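Local structure of cysteine synthase (Fusobacterium nucleatum subsp. nucleatum, 5Z5C) at the interface of chains A and B. The protein produces hydrogen sulfide from L-cysteine, acting as a pyridoxal 5'-phosphate-dependent cysteine (hydroxyl) lyase. Numbering follows the deposited sequence. Chains: chain A/B, Cysteine synthase.

Contact 1: the interface of chains A and B. Residues chain A 21, 23, 43, 269-272, 333, 336; chain B 16, 45, 87, 91, 115.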
# COMPACT_ATOMS: atom_id res chain seq x y z
N PRO A 21 -10.23 -2.81 4.85
CA PRO A 21 -10.65 -2.75 6.26
C PRO A 21 -11.46 -1.53 6.64
O PRO A 21 -11.14 -0.43 6.22
CB PRO A 21 -9.33 -2.71 7.04
CG PRO A 21 -8.24 -3.08 6.10
CD PRO A 21 -8.77 -2.74 4.72
N LEU A 23 -12.15 0.60 10.05
CA LEU A 23 -11.58 0.80 11.40
C LEU A 23 -12.56 1.61 12.25
O LEU A 23 -13.22 2.53 11.76
CB LEU A 23 -10.21 1.52 11.33
CG LEU A 23 -9.31 1.11 10.16
CD1 LEU A 23 -8.22 2.14 9.91
CD2 LEU A 23 -8.71 -0.22 10.45
N TYR A 43 -5.38 -0.49 0.76
CA TYR A 43 -5.30 -1.93 0.55
C TYR A 43 -5.89 -2.24 -0.85
O TYR A 43 -6.91 -2.89 -0.98
CB TYR A 43 -6.15 -2.68 1.55
CG TYR A 43 -5.58 -2.74 2.99
CD1 TYR A 43 -5.51 -1.60 3.79
CD2 TYR A 43 -5.14 -3.94 3.53
CE1 TYR A 43 -5.00 -1.66 5.11
CE2 TYR A 43 -4.63 -4.01 4.84
CZ TYR A 43 -4.57 -2.86 5.62
OH TYR A 43 -4.07 -2.95 6.90
N CYS A 269 -0.09 6.93 15.20
CA CYS A 269 -0.89 5.87 15.83
C CYS A 269 -0.95 4.60 14.96
O CYS A 269 -1.68 3.66 15.26
CB CYS A 269 -2.28 6.40 16.26
SG CYS A 269 -3.58 6.03 15.07
N GLY A 270 -0.15 4.53 13.90
CA GLY A 270 -0.01 3.31 13.10
C GLY A 270 -0.65 3.36 11.72
O GLY A 270 -0.54 2.39 10.98
N LEU A 271 -1.30 4.48 11.40
CA LEU A 271 -2.13 4.63 10.21
C LEU A 271 -1.48 5.67 9.35
O LEU A 271 -1.74 6.85 9.48
CB LEU A 271 -3.55 5.04 10.60
CG LEU A 271 -4.23 4.00 11.47
CD1 LEU A 271 -5.56 4.51 11.96
CD2 LEU A 271 -4.38 2.69 10.72
N GLY A 272 -0.59 5.19 8.49
CA GLY A 272 0.13 6.04 7.58
C GLY A 272 -0.76 6.42 6.41
O GLY A 272 -0.90 5.63 5.46
N ILE A 333 -7.49 1.97 18.15
CA ILE A 333 -8.32 1.27 17.21
C ILE A 333 -9.13 0.26 18.00
O ILE A 333 -8.58 -0.70 18.53
CB ILE A 333 -7.47 0.62 16.12
CG1 ILE A 333 -6.73 1.72 15.34
CG2 ILE A 333 -8.31 -0.24 15.23
CD1 ILE A 333 -5.54 1.21 14.58
N VAL A 336 -11.84 -3.55 13.86
CA VAL A 336 -11.49 -3.63 12.44
C VAL A 336 -12.35 -4.73 11.87
O VAL A 336 -12.30 -5.86 12.39
CB VAL A 336 -10.02 -4.00 12.18
CG1 VAL A 336 -9.77 -4.08 10.64
CG2 VAL A 336 -9.09 -3.02 12.84
N LEU B 16 -6.07 -6.46 9.69
CA LEU B 16 -5.18 -5.51 9.07
C LEU B 16 -4.06 -6.11 8.21
O LEU B 16 -3.31 -5.34 7.59
CB LEU B 16 -4.59 -4.57 10.12
CG LEU B 16 -5.62 -3.74 10.89
CD1 LEU B 16 -4.95 -2.96 11.99
CD2 LEU B 16 -6.36 -2.78 9.94
N LEU B 45 -1.03 -3.65 6.04
CA LEU B 45 -1.06 -2.37 6.78
C LEU B 45 -0.08 -1.32 6.34
O LEU B 45 -0.46 -0.21 6.15
CB LEU B 45 -0.84 -2.62 8.30
CG LEU B 45 -0.91 -1.41 9.22
CD1 LEU B 45 -2.31 -0.79 9.21
CD2 LEU B 45 -0.52 -1.80 10.63
N ALA B 87 4.58 0.71 13.24
CA ALA B 87 3.12 0.86 13.14
C ALA B 87 2.33 -0.02 14.10
O ALA B 87 1.41 0.46 14.77
CB ALA B 87 2.65 0.61 11.70
N ILE B 91 0.03 0.88 17.37
CA ILE B 91 -1.34 0.36 17.51
C ILE B 91 -1.56 -0.32 18.89
O ILE B 91 -2.58 -0.13 19.53
CB ILE B 91 -1.68 -0.61 16.38
CG1 ILE B 91 -1.91 0.22 15.08
CG2 ILE B 91 -2.95 -1.41 16.68
CD1 ILE B 91 -1.96 -0.58 13.83
N PHE B 115 5.80 6.98 11.77
CA PHE B 115 5.02 6.02 12.54
C PHE B 115 5.30 6.07 14.07
O PHE B 115 4.96 5.14 14.79
CB PHE B 115 5.26 4.62 11.97
CG PHE B 115 4.55 4.35 10.68
CD1 PHE B 115 3.17 4.13 10.67
CD2 PHE B 115 5.24 4.28 9.49
CE1 PHE B 115 2.52 3.83 9.48
CE2 PHE B 115 4.59 3.99 8.30
CZ PHE B 115 3.22 3.78 8.30
O HOH W 1 -0.48 2.25 8.28
O HOH W 2 0.61 2.81 5.77
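The tight half of this subunit contact is built around B:Leu16, whose CD2 methyl enters a greasy patch on chain A. B:Leu16 CD2 lies 3.5 Å from A:Leu23 CD2 and 3.7 Å from A:Val336 CG1, and both side chains cross the leucine at about a right angle. Leucine suits the place because one branch can be buried while the backbone carbonyl beside it stays available. The phenol OH of A:Tyr43 donates to B:Leu16 O at 2.6 Å, in the carbonyl plane on a lone pair (122° at the oxygen). A:Pro21 CG sits over the centre of the A:Tyr43 ring, 3.6 Å above its plane, and probably helps to hold the ring in this orientation. Nearby, the CD1 tip of A:Ile333 meets CG1 of B:Ile91 at 3.8 Å, the two branched chains crossing obliquely.

Packing gives way to water on the A:Gly270–A:Gly272 side. Water 1 takes the N-H of A:Gly272 nearly straight (3.0 Å, 167°) and also bonds A:Gly270 O and B:Leu45 O; water 2 extends the bridge. With no side chains in the way at A:Gly270 and A:Gly272, the B:Phe115 ring points an edge at A:Gly270 C, which lies in its plane; CE1 of B:Phe115 is 3.5 Å from A:Gly272 N, which sits off that plane. A:Gly270, with its positive phi of 108°, lies beside B:Ala87, whose small methyl permits the approach.

Within the fold, chain B presents 3-10 helix 13-16 and the end of helix 80-91 to strands 22-28 and 336-337 and the glycine loop of chain A.

Contact 2: the interface of chains A and B. Residues chain A 264, 267, 305, 309, 314; chain B 110-111, 114-115.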
# COMPACT_ATOMS: atom_id res chain seq x y z
N GLN A 264 -0.50 13.52 10.28
CA GLN A 264 0.70 13.22 11.09
C GLN A 264 0.35 12.45 12.37
O GLN A 264 1.00 11.44 12.70
CB GLN A 264 1.44 14.51 11.41
CG GLN A 264 2.11 15.15 10.22
CD GLN A 264 2.67 16.52 10.54
OE1 GLN A 264 2.27 17.18 11.49
NE2 GLN A 264 3.59 16.97 9.71
N ALA A 267 -0.54 8.74 11.55
CA ALA A 267 0.67 7.92 11.28
C ALA A 267 1.38 7.50 12.59
O ALA A 267 1.77 6.31 12.76
CB ALA A 267 1.63 8.66 10.35
N ASN A 305 0.70 7.27 3.26
CA ASN A 305 1.60 8.42 3.38
C ASN A 305 2.81 8.37 2.42
O ASN A 305 3.56 9.35 2.36
CB ASN A 305 2.01 8.68 4.88
CG ASN A 305 2.73 7.50 5.52
OD1 ASN A 305 2.76 6.36 4.99
ND2 ASN A 305 3.34 7.78 6.66
N LEU A 309 6.17 11.91 1.09
CA LEU A 309 7.42 12.18 1.80
C LEU A 309 8.07 13.48 1.29
O LEU A 309 8.83 14.10 2.01
CB LEU A 309 8.45 11.04 1.69
CG LEU A 309 7.98 9.64 2.07
CD1 LEU A 309 9.12 8.61 1.88
CD2 LEU A 309 7.48 9.61 3.49
N MET A 314 5.67 15.77 5.81
CA MET A 314 6.91 15.41 6.51
C MET A 314 7.62 16.58 7.17
O MET A 314 8.73 16.41 7.63
CB MET A 314 7.88 14.73 5.51
CG MET A 314 7.60 13.27 5.24
SD MET A 314 5.94 12.61 5.47
CE MET A 314 6.11 11.89 7.11
N SER B 110 12.65 9.25 7.56
CA SER B 110 11.36 9.98 7.59
C SER B 110 10.16 9.05 7.63
O SER B 110 9.22 9.29 8.37
CB SER B 110 11.24 11.01 6.46
OG SER B 110 11.19 10.40 5.18
N LEU B 111 10.17 7.97 6.85
CA LEU B 111 9.02 7.07 6.85
C LEU B 111 8.86 6.38 8.23
O LEU B 111 7.78 6.34 8.83
CB LEU B 111 9.14 6.02 5.74
CG LEU B 111 7.92 5.13 5.45
CD1 LEU B 111 6.63 5.92 5.46
CD2 LEU B 111 8.11 4.39 4.12
N SER B 114 7.66 8.68 10.79
CA SER B 114 6.24 9.04 10.64
C SER B 114 5.38 8.21 11.55
O SER B 114 4.37 8.68 12.05
CB SER B 114 5.73 8.92 9.19
OG SER B 114 5.50 7.58 8.78
N PHE B 115 5.80 6.98 11.77
CA PHE B 115 5.02 6.02 12.54
C PHE B 115 5.30 6.07 14.07
O PHE B 115 4.96 5.14 14.79
CB PHE B 115 5.26 4.62 11.97
CG PHE B 115 4.55 4.35 10.68
CD1 PHE B 115 3.17 4.13 10.67
CD2 PHE B 115 5.24 4.28 9.49
CE1 PHE B 115 2.52 3.83 9.48
CE2 PHE B 115 4.59 3.99 8.30
CZ PHE B 115 3.22 3.78 8.30
O HOH W 3 3.46 11.09 12.04
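From B:Leu111 to B:Ser114 the backbone makes one short helical turn that ends at B:Phe115 (psi 15°); the carbonyl of B:Ser114 points towards chain A. The B:Ser114 side chain adopts the crowded position between its own backbone N and carbonyl carbon (chi1 76°). There the hydroxyl B:Ser114 OG donates to B:Leu111 O, 2.6 Å away, on a lone pair in the carbonyl plane. Serine fits here because its short hydroxyl can bond back to its own turn and still serve the other chain: the amide ND2 of A:Asn305 reaches B:Ser114 OG at 3.0 Å, though the bond is weak and bent (122° at the hydrogen). The other end of that carboxamide, OD1, lies against the CD1 methyl of B:Leu111, the two side chains crossing obliquely.

A:Met314 comes over the serine from another side. Its flexible chain, bent at chi2 and chi3, brings the A:Met314 CE methyl to 3.6 Å from B:Ser114 CB, a contact that suits an unbranched, pliable thioether. Packing is looser toward A:Leu309, whose CD2 is 4.2 Å from B:Ser110 OG. On the opposite flank, A:Ala267 has only a methyl, CB, to fit beside the B:Ser114 carbonyl; the backbone O of A:Ala267 lies 3.3 Å from B:Phe115 CD1. B:Ser114 O is bonded by the O of water 3 at 2.6 Å, and the water is shared with the backbone O of A:Gln264.

Contact 1 and contact 2 adjoin within the interface between the two chains, their C-alpha centres about 13 Å apart. B:Phe115 belongs to both: its ring reaches chain A in each, by CE1 and CD1 towards the glycines in contact 1 and by CD1 towards A:Ala267 O in contact 2, and it directly follows helix 111-114. On chain A the segments containing A:Ala267 and A:Gly270 lie close in sequence, so one stretch of chain contributes to both patches. Two-fold symmetry repeats each contact with the chains exchanged. The patches and their twins thus form part of a dimer interface, probably the biological one, since enzymes of this PLP-dependent family commonly work as homodimers.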